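Local coordinates for monosaccharide ABC transporter substrate-binding protein, CUT2 family (PDB 4RU1) that binds myo-inositol in the cleft between its two lobes and probably presents it to an ABC-type sugar importer, at residues Pro60-Glu65 / Pro87-Pro92; Ala109-Trp114 / Leu120-Gln125; Ser185-Ile190 / Val218-Ser223. All coordinates share one frame; numbering follows the deposited sequence. Where two conformers were deposited one is given.

How the contacts relate
Contacts 1 and 2 belong to the same lobe of this two-lobed binding protein, and contact 3 to the other. The first two are neighbours, their centres 15 Å apart, and they touch where P87 CG comes within 3.6 Å of Q113 CD. Contact 2 is the nearer to the bound myo-inositol, the side chain of A109 being about 5 Å from it and that of E65 in contact 1 about 10 Å. Contact 3 lies on the surface of the second lobe, its centre 33 Å from that of contact 1 and 34 Å from that of contact 2. Contacts 2 and 3 are on opposite sides of the chain's centre.

Contact 1: residues Pro60-Glu65 / Pro87-Pro92; sequences PDSTKE and PPALIP
L90 reaches across from the start of helix 87-99 to the first turn of helix 62-74, where S62 and E65 receive its two methyl groups. L90 CD2 lies 3.4 Å from the carbonyl oxygen of S62 and also approaches CB and CG of E65. The other methyl, L90 CD1, sits 3.6 Å from OE1 of E65. The L90 torsion that places CG opposite the carbonyl carbon (chi1 -69°) sends this fork toward the facing helix, and the leucine and glutamate side chains cross at about a right angle. Next to L90, the methyl of A89 packs against S62, A89 CB lying 3.5 Å from S62 OG. No hydrogen bond joins the segments; S62 OG, against the A89 methyl, is hydrogen-bonded to D86, and the other carboxylate oxygen of E65, OE2, to T83. Both helices are connections of the parallel alpha/beta sheet in this lobe of the periplasmic-binding fold: helix 62-74 leads from strand 52-58 to strand 79-82, and helix 87-99 leads onward to strand 104-107, so the contact joins the opening turns of two successive crossover helices. D61 is the N-cap of the first: D61 OD1 accepts from T63 N at 2.9 Å, nearly in line with the carboxylate C-O bond, and more weakly from K64 N at 3.3 Å. E65 is extended, with CG anti to the backbone N (chi1 -171°), and its side chain also touches H28, a residue of the inositol pocket.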
loop_
_atom_site.group_PDB
_atom_site.type_symbol
_atom_site.label_atom_id
_atom_site.label_comp_id
_atom_site.label_asym_id
_atom_site.label_seq_id
_atom_site.Cartn_x
_atom_site.Cartn_y
_atom_site.Cartn_z
ATOM N N PRO A 60 -12.439 2.451 -6.017
ATOM C CA PRO A 60 -12.295 1.286 -5.125
ATOM C C PRO A 60 -13.184 0.076 -5.494
ATOM O O PRO A 60 -13.141 -0.964 -4.809
ATOM C CB PRO A 60 -12.697 1.893 -3.760
ATOM C CG PRO A 60 -13.711 2.931 -4.127
ATOM C CD PRO A 60 -13.120 3.572 -5.373
ATOM N N ASP A 61 -14.083 0.242 -6.483
ATOM C CA ASP A 61 -14.840 -0.879 -7.098
ATOM C C ASP A 61 -13.993 -1.452 -8.255
ATOM O O ASP A 61 -13.700 -0.780 -9.245
ATOM C CB ASP A 61 -16.212 -0.323 -7.582
ATOM C CG ASP A 61 -17.073 -1.306 -8.323
ATOM O OD1 ASP A 61 -16.620 -2.298 -8.892
ATOM O OD2 ASP A 61 -18.274 -1.000 -8.411
ATOM N N SER A 62 -13.474 -2.658 -8.044
ATOM C CA SER A 62 -12.620 -3.241 -9.046
ATOM C C SER A 62 -13.267 -3.398 -10.426
ATOM O O SER A 62 -12.584 -3.491 -11.426
ATOM C CB SER A 62 -12.029 -4.524 -8.517
ATOM O OG SER A 62 -13.065 -5.392 -8.143
ATOM N N THR A 63 -14.606 -3.539 -10.501
ATOM C CA THR A 63 -15.270 -3.617 -11.828
ATOM C C THR A 63 -15.090 -2.260 -12.501
ATOM O O THR A 63 -14.864 -2.197 -13.707
ATOM C CB THR A 63 -16.793 -3.937 -11.648
ATOM O OG1 THR A 63 -16.859 -5.102 -10.836
ATOM C CG2 THR A 63 -17.483 -4.178 -12.943
ATOM N N LYS A 64 -15.196 -1.197 -11.691
ATOM C CA LYS A 64 -15.031 0.180 -12.209
ATOM C C LYS A 64 -13.505 0.454 -12.544
ATOM O O LYS A 64 -13.156 1.156 -13.476
ATOM C CB LYS A 64 -15.618 1.192 -11.301
ATOM C CG LYS A 64 -17.148 1.142 -11.312
ATOM C CD LYS A 64 -17.756 2.335 -10.664
ATOM C CE LYS A 64 -19.238 2.352 -11.086
ATOM N NZ LYS A 64 -19.764 3.642 -10.637
ATOM N N GLU A 65 -12.594 -0.057 -11.733
ATOM C CA GLU A 65 -11.170 0.061 -12.096
ATOM C C GLU A 65 -10.845 -0.650 -13.420
ATOM O O GLU A 65 -10.056 -0.174 -14.178
ATOM C CB GLU A 65 -10.277 -0.461 -10.965
ATOM C CG GLU A 65 -8.776 -0.154 -11.207
ATOM C CD GLU A 65 -7.836 -0.712 -10.180
ATOM O OE1 GLU A 65 -8.221 -1.357 -9.182
ATOM O OE2 GLU A 65 -6.595 -0.562 -10.470
ATOM N N PRO A 87 -7.338 -9.515 -8.518
ATOM C CA PRO A 87 -6.896 -10.097 -9.787
ATOM C C PRO A 87 -8.041 -10.663 -10.649
ATOM O O PRO A 87 -8.103 -10.304 -11.823
ATOM C CB PRO A 87 -5.857 -11.144 -9.355
ATOM C CG PRO A 87 -5.330 -10.551 -8.035
ATOM C CD PRO A 87 -6.554 -10.030 -7.382
ATOM N N PRO A 88 -9.012 -11.415 -10.063
ATOM C CA PRO A 88 -10.072 -11.925 -10.977
ATOM C C PRO A 88 -10.764 -10.816 -11.761
ATOM O O PRO A 88 -11.173 -11.019 -12.918
ATOM C CB PRO A 88 -11.081 -12.564 -10.006
ATOM C CG PRO A 88 -10.230 -12.988 -8.845
ATOM C CD PRO A 88 -9.280 -11.830 -8.671
ATOM N N ALA A 89 -10.951 -9.665 -11.099
ATOM C CA ALA A 89 -11.719 -8.566 -11.684
ATOM C C ALA A 89 -10.926 -7.713 -12.670
ATOM O O ALA A 89 -11.528 -6.976 -13.495
ATOM C CB ALA A 89 -12.261 -7.702 -10.583
ATOM N N LEU A 90 -9.588 -7.827 -12.634
ATOM C CA LEU A 90 -8.709 -6.855 -13.311
ATOM C C LEU A 90 -7.791 -7.458 -14.324
ATOM O O LEU A 90 -7.437 -6.790 -15.277
ATOM C CB LEU A 90 -7.837 -6.127 -12.296
ATOM C CG LEU A 90 -8.668 -5.190 -11.424
ATOM C CD1 LEU A 90 -7.851 -4.751 -10.212
ATOM C CD2 LEU A 90 -9.259 -3.986 -12.163
ATOM N N ILE A 91 -7.390 -8.722 -14.144
ATOM C CA ILE A 91 -6.507 -9.417 -15.095
ATOM C C ILE A 91 -6.969 -9.431 -16.555
ATOM O O ILE A 91 -6.209 -9.089 -17.436
ATOM C CB ILE A 91 -6.063 -10.836 -14.630
ATOM C CG1 ILE A 91 -5.286 -10.763 -13.291
ATOM C CG2 ILE A 91 -5.181 -11.497 -15.659
ATOM C CD1 ILE A 91 -3.990 -10.019 -13.305
ATOM N N PRO A 92 -8.267 -9.704 -16.775
ATOM C CA PRO A 92 -8.729 -9.713 -18.189
ATOM C C PRO A 92 -8.522 -8.341 -18.881
ATOM O O PRO A 92 -8.032 -8.306 -20.010
ATOM C CB PRO A 92 -10.214 -10.022 -18.032
ATOM C CG PRO A 92 -10.402 -10.670 -16.700
ATOM C CD PRO A 92 -9.363 -9.984 -15.830
#

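Contact 2: residues Ala109-Trp114 / Leu120-Gln125; sequences AGIDQW and LMYFGQ
A short beta-alpha-beta crossover links the neighbouring parallel strands 104-107 and 121-124 of one lobe, and here its loop, 109-114, folds back so that I111 and W114 pack on Y122 of the second strand. Y122 has CG anti to its backbone nitrogen (chi1 -175°), which swings the phenol out from the strand and toward the loop backbone. I111 lies over one face of that ring: I111 CA stands 3.7 Å from the Y122 ring centroid, close to the normal, while I111 CB comes 3.6 Å from Y122 CE2 and CG1 continues over CE2 and CD2. The indole of W114 packs at the CB end of Y122. Y122 CB sits over one face of the five-membered ring of W114, 3.4 Å from its centroid and 9° off the normal, a CH-pi contact. The two ring planes are nearly parallel, 23° apart, yet they are slid so far that they barely overlap, with centroids 4.9 Å apart. The six-membered part of the indole extends along the strand backbone, W114 CZ3 lying 3.7 Å from M121 N and CE3 near M121 O. A bend at G110, with positive phi, brings the loop round; a side chain there would run into the carbonyl oxygen of A109. Close by, A109 approaches the bound inositol, and Q125, just past the strand, touches the pocket residues R161 and Q251. At the far end of the phenol, A109 O meets the ring at its edge, near its plane, 3.6 Å from Y122 CE1.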
loop_
_atom_site.group_PDB
_atom_site.type_symbol
_atom_site.label_atom_id
_atom_site.label_comp_id
_atom_site.label_asym_id
_atom_site.label_seq_id
_atom_site.Cartn_x
_atom_site.Cartn_y
_atom_site.Cartn_z
ATOM N N ALA A 109 -0.246 -3.251 -5.507
ATOM C CA ALA A 109 -1.008 -4.445 -5.229
ATOM C C ALA A 109 -0.929 -5.389 -6.374
ATOM O O ALA A 109 -1.067 -4.969 -7.499
ATOM C CB ALA A 109 -2.430 -4.117 -4.941
ATOM N N GLY A 110 -0.859 -6.687 -6.067
ATOM C CA GLY A 110 -0.856 -7.782 -7.045
ATOM C C GLY A 110 0.505 -8.397 -7.331
ATOM O O GLY A 110 0.733 -8.822 -8.438
ATOM N N ILE A 111 1.407 -8.435 -6.362
ATOM C CA ILE A 111 2.763 -8.884 -6.602
ATOM C C ILE A 111 2.776 -10.367 -7.116
ATOM O O ILE A 111 3.634 -10.710 -7.884
ATOM C CB ILE A 111 3.650 -8.723 -5.342
ATOM C CG1 ILE A 111 5.127 -8.979 -5.691
ATOM C CG2 ILE A 111 3.212 -9.705 -4.210
ATOM C CD1 ILE A 111 6.069 -8.614 -4.575
ATOM N N ASP A 112 1.810 -11.189 -6.682
ATOM C CA ASP A 112 1.688 -12.609 -7.097
ATOM C C ASP A 112 1.022 -12.822 -8.483
ATOM O O ASP A 112 1.071 -13.923 -9.067
ATOM C CB ASP A 112 0.851 -13.370 -6.040
ATOM C CG ASP A 112 1.385 -13.218 -4.605
ATOM O OD1 ASP A 112 2.621 -13.308 -4.381
ATOM O OD2 ASP A 112 0.536 -13.039 -3.687
ATOM N N GLN A 113 0.381 -11.789 -9.010
ATOM C CA GLN A 113 -0.446 -11.912 -10.225
ATOM C C GLN A 113 -0.036 -11.063 -11.426
ATOM O O GLN A 113 -0.634 -11.162 -12.503
ATOM C CB GLN A 113 -1.874 -11.571 -9.849
ATOM C CG GLN A 113 -2.458 -12.530 -8.847
ATOM C CD GLN A 113 -2.230 -12.166 -7.406
ATOM O OE1 GLN A 113 -1.874 -11.007 -7.060
ATOM N NE2 GLN A 113 -2.454 -13.129 -6.542
ATOM N N TRP A 114 0.938 -10.166 -11.286
ATOM C CA TRP A 114 1.215 -9.243 -12.387
ATOM C C TRP A 114 1.832 -9.983 -13.563
ATOM O O TRP A 114 1.549 -9.654 -14.700
ATOM C CB TRP A 114 2.140 -8.064 -11.970
ATOM C CG TRP A 114 3.465 -8.492 -11.522
ATOM C CD1 TRP A 114 3.797 -8.874 -10.297
ATOM C CD2 TRP A 114 4.639 -8.679 -12.344
ATOM N NE1 TRP A 114 5.102 -9.290 -10.266
ATOM C CE2 TRP A 114 5.667 -9.111 -11.509
ATOM C CE3 TRP A 114 4.949 -8.374 -13.672
ATOM C CZ2 TRP A 114 6.934 -9.403 -12.007
ATOM C CZ3 TRP A 114 6.163 -8.692 -14.151
ATOM C CH2 TRP A 114 7.157 -9.170 -13.331
ATOM N N LEU A 120 4.895 -5.853 -17.566
ATOM C CA LEU A 120 6.349 -5.997 -17.808
ATOM C C LEU A 120 7.118 -6.042 -16.501
ATOM O O LEU A 120 8.194 -6.616 -16.450
ATOM C CB LEU A 120 6.940 -4.818 -18.602
ATOM C CG LEU A 120 6.349 -4.544 -19.966
ATOM C CD1 LEU A 120 6.807 -3.225 -20.590
ATOM C CD2 LEU A 120 6.668 -5.730 -20.839
ATOM N N MET A 121 6.635 -5.327 -15.493
ATOM C CA MET A 121 7.409 -5.086 -14.276
ATOM C C MET A 121 6.434 -4.888 -13.094
ATOM O O MET A 121 5.222 -4.658 -13.301
ATOM C CB MET A 121 8.182 -3.828 -14.413
ATOM C CG MET A 121 9.320 -3.726 -15.410
ATOM S SD MET A 121 10.175 -2.171 -15.616
ATOM C CE MET A 121 9.476 -1.559 -17.200
ATOM N N TYR A 122 6.936 -4.920 -11.878
ATOM C CA TYR A 122 6.132 -4.651 -10.713
ATOM C C TYR A 122 6.952 -3.941 -9.690
ATOM O O TYR A 122 8.120 -4.326 -9.487
ATOM C CB TYR A 122 5.653 -5.925 -10.028
ATOM C CG TYR A 122 4.689 -5.730 -8.851
ATOM C CD1 TYR A 122 3.321 -5.663 -8.985
ATOM C CD2 TYR A 122 5.190 -5.639 -7.555
ATOM C CE1 TYR A 122 2.479 -5.430 -7.889
ATOM C CE2 TYR A 122 4.348 -5.395 -6.425
ATOM C CZ TYR A 122 2.975 -5.333 -6.631
ATOM O OH TYR A 122 2.107 -5.197 -5.582
ATOM N N PHE A 123 6.406 -2.924 -9.035
ATOM C CA PHE A 123 7.065 -2.144 -7.920
ATOM C C PHE A 123 6.194 -2.158 -6.677
ATOM O O PHE A 123 5.027 -1.703 -6.710
ATOM C CB PHE A 123 7.319 -0.674 -8.372
ATOM C CG PHE A 123 8.227 -0.588 -9.573
ATOM C CD1 PHE A 123 7.693 -0.716 -10.815
ATOM C CD2 PHE A 123 9.617 -0.593 -9.426
ATOM C CE1 PHE A 123 8.529 -0.736 -11.935
ATOM C CE2 PHE A 123 10.452 -0.608 -10.535
ATOM C CZ PHE A 123 9.879 -0.680 -11.781
ATOM N N GLY A 124 6.752 -2.700 -5.594
ATOM C CA GLY A 124 6.137 -2.650 -4.286
ATOM C C GLY A 124 6.802 -3.530 -3.334
ATOM O O GLY A 124 7.901 -4.055 -3.589
ATOM N N GLN A 125 6.110 -3.826 -2.243
ATOM C CA GLN A 125 6.696 -4.731 -1.260
ATOM C C GLN A 125 5.940 -6.034 -1.227
ATOM O O GLN A 125 4.722 -6.107 -1.563
ATOM C CB GLN A 125 6.832 -4.034 0.099
ATOM C CG GLN A 125 5.928 -4.410 1.224
ATOM C CD GLN A 125 5.872 -3.409 2.346
ATOM O OE1 GLN A 125 6.849 -2.712 2.591
ATOM N NE2 GLN A 125 4.749 -3.337 3.013
#

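Contact 3: residues Ser185-Ile190 / Val218-Ser223; sequences SVRTTI and VKDAGS
A surface salt bridge, R187 to D220, ties helix 183-196 to the C-terminal end of helix 208-220 in the second lobe. The arginine grips the carboxylate side-on, with NE and NH2. R187 NE donates to D220 OD2 at 2.9 Å in a nearly straight bond (164°), and R187 NH2 donates to D220 OD1 at 3.1 Å, using the syn lone pair of that oxygen; a second, weak bond from NH2 to OD2 completes the set. The carboxylate lies at the edge of the guanidinium, close to its plane, and the two flat groups are turned only 25° from each other. Such two-point pairing fixes how the guanidinium is rotated as well as where it sits. R187 gets there by stretching out: CG is anti to the backbone N (chi1 -170°) and the chain stays extended to NE, carrying the charge across to the aspartate. A leucine in its place would have no charge for D220 to pair with, and the carboxylate would probably be left free to turn at the surface. Helix 208-220 closes in a Schellman motif at G222, which takes positive phi while S223 N bonds to V218 O and G222 N to K219 O, each at 3.1 Å. Elsewhere along the same interface the two helices meet through apolar side chains, V186 on I210 and L213, I190 on A217, and V218 and A221 on L194; helix 183-196 runs on to strand 202-205, and helix 208-220 to its sheet neighbour, strand 226-230.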
loop_
_atom_site.group_PDB
_atom_site.type_symbol
_atom_site.label_atom_id
_atom_site.label_comp_id
_atom_site.label_asym_id
_atom_site.label_seq_id
_atom_site.Cartn_x
_atom_site.Cartn_y
_atom_site.Cartn_z
ATOM N N SER A 185 -16.769 5.286 12.485
ATOM C CA SER A 185 -17.087 3.878 12.689
ATOM C C SER A 185 -15.841 3.022 12.929
ATOM O O SER A 185 -15.891 2.072 13.677
ATOM C CB SER A 185 -17.804 3.318 11.450
ATOM O OG SER A 185 -18.113 1.971 11.577
ATOM N N VAL A 186 -14.746 3.297 12.226
ATOM C CA VAL A 186 -13.508 2.559 12.450
ATOM C C VAL A 186 -13.102 2.672 13.929
ATOM O O VAL A 186 -12.805 1.718 14.652
ATOM C CB VAL A 186 -12.342 3.027 11.547
ATOM C CG1 VAL A 186 -11.021 2.327 11.923
ATOM C CG2 VAL A 186 -12.626 2.816 10.068
ATOM N N ARG A 187 -13.123 3.886 14.398
ATOM C CA ARG A 187 -12.774 4.161 15.765
ATOM C C ARG A 187 -13.628 3.412 16.841
ATOM O O ARG A 187 -13.079 2.769 17.742
ATOM C CB ARG A 187 -12.833 5.645 16.057
ATOM C CG ARG A 187 -12.258 6.042 17.369
ATOM C CD ARG A 187 -12.273 7.569 17.549
ATOM N NE ARG A 187 -12.094 8.003 18.917
ATOM C CZ ARG A 187 -11.646 9.209 19.301
ATOM N NH1 ARG A 187 -11.257 10.159 18.429
ATOM N NH2 ARG A 187 -11.630 9.478 20.596
ATOM N N THR A 188 -14.937 3.495 16.695
ATOM C CA THR A 188 -15.806 2.813 17.648
ATOM C C THR A 188 -15.737 1.294 17.541
ATOM O O THR A 188 -15.789 0.641 18.564
ATOM C CB THR A 188 -17.241 3.311 17.505
ATOM O OG1 THR A 188 -17.685 3.113 16.174
ATOM C CG2 THR A 188 -17.361 4.818 17.907
ATOM N N THR A 189 -15.498 0.784 16.347
ATOM C CA THR A 189 -15.463 -0.654 16.127
ATOM C C THR A 189 -14.197 -1.149 16.776
ATOM O O THR A 189 -14.179 -2.235 17.339
ATOM C CB THR A 189 -15.537 -0.948 14.637
ATOM O OG1 THR A 189 -16.826 -0.548 14.133
ATOM C CG2 THR A 189 -15.354 -2.409 14.266
ATOM N N ILE A 190 -13.071 -0.485 16.549
ATOM C CA ILE A 190 -11.849 -0.952 17.211
ATOM C C ILE A 190 -11.986 -0.866 18.718
ATOM O O ILE A 190 -11.518 -1.746 19.427
ATOM C CB ILE A 190 -10.580 -0.186 16.738
ATOM C CG1 ILE A 190 -10.355 -0.449 15.257
ATOM C CG2 ILE A 190 -9.310 -0.560 17.520
ATOM C CD1 ILE A 190 -9.308 0.471 14.588
ATOM N N VAL A 218 -7.783 2.790 21.445
ATOM C CA VAL A 218 -7.206 2.191 22.600
ATOM C C VAL A 218 -7.487 3.047 23.836
ATOM O O VAL A 218 -7.802 2.497 24.907
ATOM C CB VAL A 218 -5.680 1.977 22.375
ATOM C CG1 VAL A 218 -4.952 1.927 23.697
ATOM C CG2 VAL A 218 -5.407 0.798 21.482
ATOM N N LYS A 219 -7.332 4.378 23.746
ATOM C CA LYS A 219 -7.635 5.288 24.910
ATOM C C LYS A 219 -9.114 5.214 25.275
ATOM O O LYS A 219 -9.499 5.096 26.442
ATOM C CB LYS A 219 -7.209 6.700 24.540
ATOM C CG LYS A 219 -5.843 7.084 25.072
ATOM C CD LYS A 219 -5.186 8.247 24.322
ATOM C CE LYS A 219 -6.041 9.491 24.295
ATOM N NZ LYS A 219 -5.621 10.288 23.118
ATOM N N ASP A 220 -9.965 5.263 24.251
ATOM C CA ASP A 220 -11.398 5.234 24.480
ATOM C C ASP A 220 -11.821 3.957 25.277
ATOM O O ASP A 220 -12.705 3.986 26.142
ATOM C CB ASP A 220 -12.098 5.194 23.174
ATOM C CG ASP A 220 -12.208 6.558 22.474
ATOM O OD1 ASP A 220 -11.898 7.618 23.063
ATOM O OD2 ASP A 220 -12.565 6.494 21.292
ATOM N N ALA A 221 -11.255 2.809 24.877
ATOM C CA ALA A 221 -11.540 1.517 25.439
ATOM C C ALA A 221 -10.880 1.291 26.823
ATOM O O ALA A 221 -11.163 0.273 27.445
ATOM C CB ALA A 221 -11.030 0.455 24.497
ATOM N N GLY A 222 -10.028 2.198 27.279
ATOM C CA GLY A 222 -9.214 1.980 28.476
ATOM C C GLY A 222 -8.384 0.706 28.370
ATOM O O GLY A 222 -8.175 0.027 29.374
ATOM N N SER A 223 -7.887 0.393 27.164
ATOM C CA SER A 223 -7.095 -0.812 26.936
ATOM C C SER A 223 -5.609 -0.548 27.118
ATOM O O SER A 223 -5.129 0.567 27.057
ATOM C CB SER A 223 -7.362 -1.294 25.504
ATOM O OG SER A 223 -6.527 -2.288 24.956
#